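Local atomic coordinates of ofchtiv-allosamidin (Ostrinia furnacalis, PDB entry 6JMB), a protein that probably hydrolyses the beta-1,4 linkages of chitin and binds the inhibitor allosamidin. Residues A[41-51]-A[101-112]; A[285-294]-A[348-358]. All coordinates share one frame; numbering follows the deposited sequence.

Interaction 1: residues A[41-51]-A[101-112]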
loop_
_atom_site.group_PDB
_atom_site.type_symbol
_atom_site.label_atom_id
_atom_site.label_comp_id
_atom_site.label_asym_id
_atom_site.label_seq_id
_atom_site.Cartn_x
_atom_site.Cartn_y
_atom_site.Cartn_z
ATOM N N ILE A 41 2.664 -4.608 -12.977
ATOM C CA ILE A 41 3.384 -5.390 -13.966
ATOM C C ILE A 41 4.314 -6.353 -13.238
ATOM O O ILE A 41 4.488 -6.287 -12.022
ATOM C CB ILE A 41 4.152 -4.511 -14.985
ATOM C CG1 ILE A 41 5.241 -3.686 -14.289
ATOM C CG2 ILE A 41 3.184 -3.634 -15.772
ATOM C CD1 ILE A 41 6.185 -2.984 -15.266
ATOM N N GLY A 42 4.924 -7.262 -13.994
ATOM C CA GLY A 42 5.811 -8.252 -13.415
ATOM C C GLY A 42 7.090 -8.422 -14.200
ATOM O O GLY A 42 7.388 -7.630 -15.102
ATOM N N ILE A 43 7.862 -9.455 -13.860
ATOM C CA ILE A 43 9.089 -9.781 -14.576
ATOM C C ILE A 43 9.203 -11.291 -14.688
ATOM O O ILE A 43 8.529 -12.044 -13.984
ATOM C CB ILE A 43 10.368 -9.237 -13.894
ATOM C CG1 ILE A 43 10.634 -9.980 -12.584
ATOM C CG2 ILE A 43 10.268 -7.745 -13.659
ATOM C CD1 ILE A 43 12.015 -9.722 -12.009
ATOM N N ASN A 44 10.080 -11.733 -15.580
ATOM C CA ASN A 44 10.610 -13.082 -15.476
ATOM C C ASN A 44 11.989 -13.019 -14.815
ATOM O O ASN A 44 12.535 -11.939 -14.575
ATOM C CB ASN A 44 10.594 -13.808 -16.834
ATOM C CG ASN A 44 11.539 -13.202 -17.862
ATOM O OD1 ASN A 44 12.507 -12.520 -17.530
ATOM N ND2 ASN A 44 11.272 -13.485 -19.136
ATOM N N ALA A 45 12.552 -14.190 -14.509
ATOM C CA ALA A 45 13.826 -14.210 -13.791
ATOM C C ALA A 45 14.963 -13.610 -14.609
ATOM O O ALA A 45 15.965 -13.162 -14.035
ATOM C CB ALA A 45 14.174 -15.635 -13.358
ATOM N N GLU A 46 14.829 -13.583 -15.932
ATOM C CA GLU A 46 15.828 -12.980 -16.803
ATOM C C GLU A 46 15.665 -11.470 -16.916
ATOM O O GLU A 46 16.387 -10.834 -17.693
ATOM C CB GLU A 46 15.766 -13.638 -18.189
ATOM C CG GLU A 46 16.030 -15.157 -18.189
ATOM C CD GLU A 46 14.875 -15.986 -17.618
ATOM O OE1 GLU A 46 13.699 -15.617 -17.818
ATOM O OE2 GLU A 46 15.149 -17.015 -16.962
ATOM N N GLY A 47 14.730 -10.887 -16.171
ATOM C CA GLY A 47 14.575 -9.450 -16.119
ATOM C C GLY A 47 13.594 -8.844 -17.097
ATOM O O GLY A 47 13.435 -7.622 -17.102
ATOM N N THR A 48 12.926 -9.633 -17.928
ATOM C CA THR A 48 12.009 -9.042 -18.892
ATOM C C THR A 48 10.759 -8.532 -18.184
ATOM O O THR A 48 10.031 -9.309 -17.559
ATOM C CB THR A 48 11.645 -10.055 -19.970
ATOM O OG1 THR A 48 12.834 -10.419 -20.677
ATOM C CG2 THR A 48 10.652 -9.444 -20.955
ATOM N N ALA A 49 10.533 -7.222 -18.261
ATOM C CA ALA A 49 9.306 -6.637 -17.738
ATOM C C ALA A 49 8.131 -7.084 -18.591
ATOM O O ALA A 49 8.234 -7.184 -19.817
ATOM C CB ALA A 49 9.410 -5.111 -17.759
ATOM N N LEU A 50 7.005 -7.371 -17.947
ATOM C CA LEU A 50 5.907 -7.924 -18.721
ATOM C C LEU A 50 4.563 -7.534 -18.126
ATOM O O LEU A 50 4.437 -7.269 -16.925
ATOM C CB LEU A 50 6.038 -9.443 -18.874
ATOM C CG LEU A 50 6.366 -10.231 -17.603
ATOM C CD1 LEU A 50 5.088 -10.623 -16.887
ATOM C CD2 LEU A 50 7.191 -11.451 -17.960
ATOM N N ALA A 51 3.559 -7.489 -18.995
ATOM C CA ALA A 51 2.191 -7.256 -18.563
ATOM C C ALA A 51 1.646 -8.526 -17.928
ATOM O O ALA A 51 1.786 -9.621 -18.484
ATOM C CB ALA A 51 1.324 -6.861 -19.761
ATOM N N TYR A 101 20.784 -9.344 -16.449
ATOM C CA TYR A 101 19.351 -9.346 -16.189
ATOM C C TYR A 101 18.886 -7.985 -15.683
ATOM O O TYR A 101 17.797 -7.524 -16.041
ATOM C CB TYR A 101 18.994 -10.445 -15.191
ATOM C CG TYR A 101 19.226 -11.864 -15.672
ATOM C CD1 TYR A 101 19.443 -12.146 -17.017
ATOM C CD2 TYR A 101 19.221 -12.919 -14.771
ATOM C CE1 TYR A 101 19.652 -13.450 -17.450
ATOM C CE2 TYR A 101 19.426 -14.225 -15.193
ATOM C CZ TYR A 101 19.638 -14.481 -16.532
ATOM O OH TYR A 101 19.841 -15.782 -16.942
ATOM N N ARG A 102 19.694 -7.325 -14.850
ATOM C CA ARG A 102 19.363 -5.961 -14.446
ATOM C C ARG A 102 19.253 -5.045 -15.655
ATOM O O ARG A 102 18.318 -4.244 -15.760
ATOM C CB ARG A 102 20.419 -5.425 -13.480
ATOM C CG ARG A 102 20.423 -6.099 -12.124
ATOM C CD ARG A 102 21.162 -5.260 -11.091
ATOM N NE ARG A 102 22.530 -4.923 -11.491
ATOM C CZ ARG A 102 23.613 -5.597 -11.119
ATOM N NH1 ARG A 102 23.506 -6.673 -10.351
ATOM N NH2 ARG A 102 24.813 -5.199 -11.520
ATOM N N GLN A 103 20.213 -5.140 -16.577
ATOM C CA GLN A 103 20.170 -4.300 -17.767
ATOM C C GLN A 103 18.930 -4.600 -18.596
ATOM O O GLN A 103 18.274 -3.681 -19.104
ATOM C CB GLN A 103 21.439 -4.512 -18.590
ATOM C CG GLN A 103 21.487 -3.695 -19.866
ATOM C CD GLN A 103 22.745 -3.960 -20.673
ATOM O OE1 GLN A 103 22.855 -4.978 -21.358
ATOM N NE2 GLN A 103 23.702 -3.044 -20.593
ATOM N N ASN A 104 18.588 -5.882 -18.734
ATOM C CA ASN A 104 17.370 -6.253 -19.449
ATOM C C ASN A 104 16.136 -5.678 -18.767
ATOM O O ASN A 104 15.211 -5.204 -19.442
ATOM C CB ASN A 104 17.270 -7.775 -19.565
ATOM C CG ASN A 104 16.116 -8.222 -20.447
ATOM O OD1 ASN A 104 15.940 -7.721 -21.563
ATOM N ND2 ASN A 104 15.328 -9.168 -19.953
ATOM N N PHE A 105 16.106 -5.689 -17.430
ATOM C CA PHE A 105 14.958 -5.109 -16.744
ATOM C C PHE A 105 14.879 -3.607 -16.964
ATOM O O PHE A 105 13.797 -3.060 -17.204
ATOM C CB PHE A 105 14.971 -5.406 -15.247
ATOM C CG PHE A 105 13.836 -4.742 -14.540
ATOM C CD1 PHE A 105 12.535 -5.172 -14.767
ATOM C CD2 PHE A 105 14.042 -3.627 -13.744
ATOM C CE1 PHE A 105 11.464 -4.536 -14.166
ATOM C CE2 PHE A 105 12.972 -2.986 -13.140
ATOM C CZ PHE A 105 11.683 -3.441 -13.355
ATOM N N ILE A 106 16.013 -2.919 -16.855
ATOM C CA ILE A 106 16.021 -1.476 -17.067
ATOM C C ILE A 106 15.495 -1.139 -18.459
ATOM O O ILE A 106 14.643 -0.258 -18.623
ATOM C CB ILE A 106 17.424 -0.900 -16.817
ATOM C CG1 ILE A 106 17.793 -1.056 -15.342
ATOM C CG2 ILE A 106 17.483 0.556 -17.255
ATOM C CD1 ILE A 106 19.274 -0.894 -15.059
ATOM N N GLN A 107 15.967 -1.862 -19.479
ATOM C CA GLN A 107 15.570 -1.544 -20.848
ATOM C C GLN A 107 14.118 -1.925 -21.131
ATOM O O GLN A 107 13.398 -1.168 -21.792
ATOM C CB GLN A 107 16.523 -2.207 -21.844
ATOM C CG GLN A 107 17.941 -1.642 -21.799
ATOM C CD GLN A 107 17.981 -0.128 -21.937
ATOM O OE1 GLN A 107 18.622 0.565 -21.144
ATOM N NE2 GLN A 107 17.297 0.395 -22.947
ATOM N N THR A 108 13.665 -3.094 -20.664
ATOM C CA THR A 108 12.292 -3.497 -20.966
ATOM C C THR A 108 11.274 -2.707 -20.149
ATOM O O THR A 108 10.192 -2.381 -20.655
ATOM C CB THR A 108 12.087 -5.002 -20.789
ATOM O OG1 THR A 108 12.433 -5.394 -19.457
ATOM C CG2 THR A 108 12.925 -5.781 -21.792
ATOM N N SER A 109 11.588 -2.390 -18.888
ATOM C CA SER A 109 10.679 -1.536 -18.127
ATOM C C SER A 109 10.634 -0.133 -18.714
ATOM O O SER A 109 9.557 0.468 -18.816
ATOM C CB SER A 109 11.054 -1.516 -16.641
ATOM O OG SER A 109 12.272 -0.830 -16.410
ATOM N N LEU A 110 11.786 0.397 -19.138
ATOM C CA LEU A 110 11.796 1.704 -19.787
ATOM C C LEU A 110 10.951 1.699 -21.055
ATOM O O LEU A 110 10.228 2.663 -21.330
ATOM C CB LEU A 110 13.233 2.110 -20.110
ATOM C CG LEU A 110 13.432 3.393 -20.912
ATOM C CD1 LEU A 110 12.978 4.589 -20.104
ATOM C CD2 LEU A 110 14.895 3.539 -21.295
ATOM N N ALA A 111 11.030 0.622 -21.839
ATOM C CA ALA A 111 10.228 0.531 -23.059
ATOM C C ALA A 111 8.735 0.610 -22.753
ATOM O O ALA A 111 7.989 1.318 -23.443
ATOM C CB ALA A 111 10.564 -0.756 -23.818
ATOM N N MET A 112 8.276 -0.114 -21.729
ATOM C CA MET A 112 6.865 -0.042 -21.349
ATOM C C MET A 112 6.501 1.353 -20.861
ATOM O O MET A 112 5.447 1.894 -21.224
ATOM C CB MET A 112 6.565 -1.087 -20.271
ATOM C CG MET A 112 6.692 -2.527 -20.760
ATOM S SD MET A 112 6.320 -3.753 -19.485
ATOM C CE MET A 112 4.532 -3.670 -19.454
#

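Interaction 2: residues A[285-294]-A[348-358]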
loop_
_atom_site.group_PDB
_atom_site.type_symbol
_atom_site.label_atom_id
_atom_site.label_comp_id
_atom_site.label_asym_id
_atom_site.label_seq_id
_atom_site.Cartn_x
_atom_site.Cartn_y
_atom_site.Cartn_z
ATOM N N GLY A 285 -12.870 -4.376 1.700
ATOM C CA GLY A 285 -12.652 -2.990 1.331
ATOM C C GLY A 285 -13.448 -2.053 2.221
ATOM O O GLY A 285 -14.486 -2.417 2.773
ATOM N N TYR A 286 -12.944 -0.824 2.386
ATOM C CA TYR A 286 -13.716 0.162 3.138
ATOM C C TYR A 286 -15.099 0.361 2.525
ATOM O O TYR A 286 -16.093 0.467 3.254
ATOM C CB TYR A 286 -12.976 1.501 3.255
ATOM C CG TYR A 286 -13.824 2.538 3.954
ATOM C CD1 TYR A 286 -13.978 2.514 5.334
ATOM C CD2 TYR A 286 -14.522 3.503 3.230
ATOM C CE1 TYR A 286 -14.780 3.446 5.981
ATOM C CE2 TYR A 286 -15.331 4.432 3.866
ATOM C CZ TYR A 286 -15.449 4.398 5.240
ATOM O OH TYR A 286 -16.252 5.318 5.889
ATOM N N ASN A 287 -15.181 0.429 1.189
ATOM C CA ASN A 287 -16.478 0.570 0.530
ATOM C C ASN A 287 -17.425 -0.540 0.959
ATOM O O ASN A 287 -18.600 -0.288 1.259
ATOM C CB ASN A 287 -16.319 0.598 -0.997
ATOM C CG ASN A 287 -15.735 -0.691 -1.572
ATOM O OD1 ASN A 287 -14.800 -1.278 -1.021
ATOM N ND2 ASN A 287 -16.278 -1.122 -2.712
ATOM N N GLU A 288 -16.917 -1.766 1.035
ATOM C CA GLU A 288 -17.754 -2.898 1.409
ATOM C C GLU A 288 -18.120 -2.845 2.879
ATOM O O GLU A 288 -19.272 -3.101 3.246
ATOM C CB GLU A 288 -17.016 -4.196 1.094
ATOM C CG GLU A 288 -16.745 -4.398 -0.384
ATOM C CD GLU A 288 -15.847 -5.576 -0.656
ATOM O OE1 GLU A 288 -14.763 -5.669 -0.037
ATOM O OE2 GLU A 288 -16.226 -6.420 -1.497
ATOM N N PHE A 289 -17.165 -2.505 3.742
ATOM C CA PHE A 289 -17.442 -2.610 5.167
ATOM C C PHE A 289 -18.256 -1.438 5.694
ATOM O O PHE A 289 -19.111 -1.624 6.570
ATOM C CB PHE A 289 -16.173 -2.815 5.992
ATOM C CG PHE A 289 -16.464 -3.365 7.357
ATOM C CD1 PHE A 289 -17.128 -4.578 7.479
ATOM C CD2 PHE A 289 -16.129 -2.663 8.504
ATOM C CE1 PHE A 289 -17.443 -5.096 8.724
ATOM C CE2 PHE A 289 -16.431 -3.178 9.766
ATOM C CZ PHE A 289 -17.092 -4.401 9.869
ATOM N N CYS A 290 -18.021 -0.225 5.186
ATOM C CA CYS A 290 -18.871 0.882 5.602
ATOM C C CYS A 290 -20.322 0.614 5.234
ATOM O O CYS A 290 -21.237 0.940 6.001
ATOM C CB CYS A 290 -18.359 2.215 5.041
ATOM S SG CYS A 290 -18.622 2.583 3.273
ATOM N N TYR A 291 -20.552 -0.017 4.084
ATOM C CA TYR A 291 -21.915 -0.350 3.693
ATOM C C TYR A 291 -22.504 -1.409 4.615
ATOM O O TYR A 291 -23.654 -1.285 5.057
ATOM C CB TYR A 291 -21.936 -0.816 2.242
ATOM C CG TYR A 291 -23.326 -1.057 1.719
ATOM C CD1 TYR A 291 -24.149 0.003 1.364
ATOM C CD2 TYR A 291 -23.820 -2.347 1.592
ATOM C CE1 TYR A 291 -25.431 -0.221 0.888
ATOM C CE2 TYR A 291 -25.095 -2.581 1.120
ATOM C CZ TYR A 291 -25.892 -1.517 0.771
ATOM O OH TYR A 291 -27.163 -1.751 0.299
ATOM N N ILE A 292 -21.728 -2.452 4.917
ATOM C CA ILE A 292 -22.166 -3.489 5.851
ATOM C C ILE A 292 -22.568 -2.876 7.191
ATOM O O ILE A 292 -23.633 -3.190 7.745
ATOM C CB ILE A 292 -21.069 -4.563 5.994
ATOM C CG1 ILE A 292 -21.104 -5.502 4.781
ATOM C CG2 ILE A 292 -21.229 -5.340 7.296
ATOM C CD1 ILE A 292 -19.852 -6.344 4.599
ATOM N N LEU A 293 -21.740 -1.975 7.724
ATOM C CA LEU A 293 -22.053 -1.348 9.008
ATOM C C LEU A 293 -23.313 -0.498 8.914
ATOM O O LEU A 293 -24.132 -0.480 9.838
ATOM C CB LEU A 293 -20.879 -0.486 9.468
ATOM C CG LEU A 293 -19.618 -1.229 9.885
ATOM C CD1 LEU A 293 -18.541 -0.215 10.233
ATOM C CD2 LEU A 293 -19.914 -2.146 11.061
ATOM N N GLN A 294 -23.472 0.226 7.809
ATOM C CA GLN A 294 -24.653 1.060 7.620
ATOM C C GLN A 294 -25.930 0.225 7.540
ATOM O O GLN A 294 -26.988 0.667 8.002
ATOM C CB GLN A 294 -24.466 1.890 6.356
ATOM C CG GLN A 294 -25.621 2.782 5.982
ATOM C CD GLN A 294 -25.341 3.527 4.701
ATOM O OE1 GLN A 294 -24.849 4.651 4.724
ATOM N NE2 GLN A 294 -25.624 2.893 3.571
ATOM N N GLU A 348 -9.470 1.828 -5.248
ATOM C CA GLU A 348 -10.687 1.161 -5.680
ATOM C C GLU A 348 -11.551 0.663 -4.529
ATOM O O GLU A 348 -12.660 0.181 -4.790
ATOM C CB GLU A 348 -10.355 0.024 -6.644
ATOM C CG GLU A 348 -9.655 -1.153 -5.992
ATOM C CD GLU A 348 -8.146 -1.026 -5.979
ATOM O OE1 GLU A 348 -7.608 0.037 -6.365
ATOM O OE2 GLU A 348 -7.484 -2.002 -5.568
ATOM N N THR A 349 -11.096 0.766 -3.276
ATOM C CA THR A 349 -11.943 0.401 -2.142
ATOM C C THR A 349 -12.261 1.574 -1.222
ATOM O O THR A 349 -12.793 1.355 -0.127
ATOM C CB THR A 349 -11.398 -0.790 -1.347
ATOM O OG1 THR A 349 -10.127 -0.453 -0.783
ATOM C CG2 THR A 349 -11.253 -2.023 -2.237
ATOM N N ASP A 350 -11.946 2.806 -1.616
ATOM C CA ASP A 350 -12.633 3.921 -0.989
ATOM C C ASP A 350 -14.122 3.775 -1.294
ATOM O O ASP A 350 -14.530 3.004 -2.169
ATOM C CB ASP A 350 -12.095 5.250 -1.540
ATOM C CG ASP A 350 -12.267 6.427 -0.568
ATOM O OD1 ASP A 350 -13.018 6.329 0.430
ATOM O OD2 ASP A 350 -11.637 7.478 -0.816
ATOM N N ASP A 351 -14.950 4.522 -0.563
ATOM C CA ASP A 351 -16.377 4.582 -0.888
ATOM C C ASP A 351 -16.542 5.507 -2.097
ATOM O O ASP A 351 -17.010 6.645 -2.007
ATOM C CB ASP A 351 -17.195 5.024 0.318
ATOM C CG ASP A 351 -18.688 5.004 0.057
ATOM O OD1 ASP A 351 -19.149 4.254 -0.830
ATOM O OD2 ASP A 351 -19.405 5.753 0.754
ATOM N N PHE A 352 -16.120 4.988 -3.253
ATOM C CA PHE A 352 -16.034 5.820 -4.449
ATOM C C PHE A 352 -17.402 6.242 -4.967
ATOM O O PHE A 352 -17.517 7.302 -5.593
ATOM C CB PHE A 352 -15.148 5.179 -5.529
ATOM C CG PHE A 352 -15.629 3.842 -6.046
ATOM C CD1 PHE A 352 -15.398 2.678 -5.330
ATOM C CD2 PHE A 352 -16.246 3.746 -7.285
ATOM C CE1 PHE A 352 -15.809 1.437 -5.825
ATOM C CE2 PHE A 352 -16.658 2.514 -7.782
ATOM C CZ PHE A 352 -16.442 1.361 -7.051
ATOM N N HIS A 353 -18.445 5.466 -4.681
ATOM C CA HIS A 353 -19.806 5.822 -5.061
ATOM C C HIS A 353 -20.527 6.639 -3.993
ATOM O O HIS A 353 -21.680 7.035 -4.210
ATOM C CB HIS A 353 -20.635 4.560 -5.338
ATOM C CG HIS A 353 -20.235 3.810 -6.573
ATOM N ND1 HIS A 353 -19.947 4.431 -7.771
ATOM C CD2 HIS A 353 -20.111 2.480 -6.799
ATOM C CE1 HIS A 353 -19.655 3.515 -8.679
ATOM N NE2 HIS A 353 -19.746 2.322 -8.114
ATOM N N GLY A 354 -19.902 6.878 -2.842
ATOM C CA GLY A 354 -20.537 7.658 -1.794
ATOM C C GLY A 354 -21.758 7.008 -1.185
ATOM O O GLY A 354 -22.659 7.712 -0.713
ATOM N N LEU A 355 -21.804 5.675 -1.160
ATOM C CA LEU A 355 -22.972 4.967 -0.652
ATOM C C LEU A 355 -23.097 5.046 0.861
ATOM O O LEU A 355 -24.174 4.748 1.393
ATOM C CB LEU A 355 -22.923 3.504 -1.084
ATOM C CG LEU A 355 -22.831 3.261 -2.587
ATOM C CD1 LEU A 355 -22.806 1.771 -2.891
ATOM C CD2 LEU A 355 -23.991 3.945 -3.302
ATOM N N CYS A 356 -22.039 5.440 1.564
ATOM C CA CYS A 356 -22.032 5.432 3.021
ATOM C C CYS A 356 -22.305 6.798 3.643
ATOM O O CYS A 356 -22.168 6.950 4.862
ATOM C CB CYS A 356 -20.729 4.824 3.543
ATOM S SG CYS A 356 -20.596 3.074 3.093
ATOM N N GLY A 357 -22.684 7.791 2.840
ATOM C CA GLY A 357 -23.245 9.022 3.359
ATOM C C GLY A 357 -22.269 10.133 3.678
ATOM O O GLY A 357 -22.700 11.181 4.181
ATOM N N GLU A 358 -20.978 9.952 3.413
ATOM C CA GLU A 358 -19.976 10.975 3.691
ATOM C C GLU A 358 -19.376 11.552 2.413
ATOM O O GLU A 358 -18.251 12.058 2.424
ATOM C CB GLU A 358 -18.883 10.450 4.621
ATOM C CG GLU A 358 -19.362 10.124 6.029
ATOM C CD GLU A 358 -18.221 9.764 6.960
ATOM O OE1 GLU A 358 -17.892 10.579 7.848
ATOM O OE2 GLU A 358 -17.647 8.665 6.803
HETATM O O HOH W 1 -15.803 7.134 8.028
HETATM O O HOH W 2 -17.899 7.091 4.680
HETATM O O HOH W 3 -20.004 1.559 -0.255
#

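Interaction 1: residues A[41-51]-A[101-112]
Asn104 and Thr108, one turn apart on helix 101-112, make the polar bonds to hairpin 41-51, Asn104 giving and Thr108 receiving. The Asn104 amide spends both N-H groups: ND2 reaches Glu46 O at 3.0 Å, from above that carbonyl's plane, and Thr48 OG1 at 2.9 Å, which lies in the plane of the amide. Thr108 OG1 receives Ala49 N at 2.9 Å in an almost straight bond (176°). The same hydroxyl donates to Asn104 O at 2.8 Å; with OG1 between the backbone N and the carbonyl carbon (chi1 57°), it turns back to that carbonyl while still facing the strand.

The hairpin pairs the end of strand 35-43, a parallel strand of the TIM barrel, with strand 49-51 through a type I turn, and lays it against helix 99-116 outside the barrel. Gly47 closes the turn, where any CB would run into Tyr101 O.

Among the aromatic contacts, Tyr101 receives Glu46 CA over the centre of one face, 3.7 Å from the ring centroid, a CH-pi contact with the glutamate chain running alongside. With alanine in place of Tyr101, the turn would probably lose this flat support and Glu46 would be freer to shift.

Apolar side chains fill the rest of the contact. Phe105 CE1 meets Ile43 CG2 at 3.5 Å. Met112, bent at chi3 (77°), sets SD against Ala49 CB at 3.8 Å and swings CE to Ile41 CG2 at 3.9 Å; Phe63 of helix 62-67 also packs on this methionine.

Interaction 2: residues A[285-294]-A[348-358]
Tyr286 turns one edge of its ring to the backbone of Asp351, whose N lies near the ring plane, 4.0 Å from CD2, while Cys290 CB covers one face. Its hydroxyl does not bond Glu358 directly; two waters each link Tyr286 OH to Glu358 OE2, so the exposed glutamate is reached through solvent. Asn287 runs alongside Phe352, amide and ring planes 41° apart, with ND2 4.1 Å from CE1. At the far end Gln294, extended with CG anti to the backbone N (chi1 178°), spans the distance to loop 348-358: NE2 donates to Leu355 O at 3.2 Å, an acceptor close to the amide plane.

The covalent tie is the disulfide of Cys290 and Cys356, SG to SG 2.0 Å with chi3 83°, near the relaxed right angle. Asp351 shapes the loop beside it: its OD1 takes Leu355 N and its OD2 takes Cys356 N at 2.8 Å, both on the syn side, which is likely to fix the course of the chain at Cys356. Water 3 bridges Asp351 OD1 and Asn287 O.

At the helix start, where N-H groups lack partners within the helix, Asn287 N bonds Thr349 O at 2.9 Å. Gly285 is the N-cap, and a CB there would collide with Thr349 CB.

Thr349 OG1 bonds Phe249 O of TIM-barrel strand 243-256, with which strand 283-285, leading into helix 286-295, pairs antiparallel. Loop 348-358 follows barrel strand 341-345; its Asp350 carboxylate receives the N-H groups of Leu363 and Leu364, so the loop lies between helix 286-295 and the last helix, 362-373.

How the interactions relate
From the N terminus, the chain first leaves the second barrel strand, 35-43, through its hairpin, and interaction 1 closes when helix 99-116 returns to it after strand 77-83. The chain then runs through most of the remaining barrel before interaction 2 opens at helix 286-295. That contact closes a loop of similar size, once strand 341-345 has completed the barrel and the chain heads for helix 362-373. The two loops therefore follow in series, neither nested nor crossed. They lie on opposite sides of the chain's centre, their centres 37 Å apart and nearest atoms about 13 Å apart: one ties early barrel elements together, the other late ones.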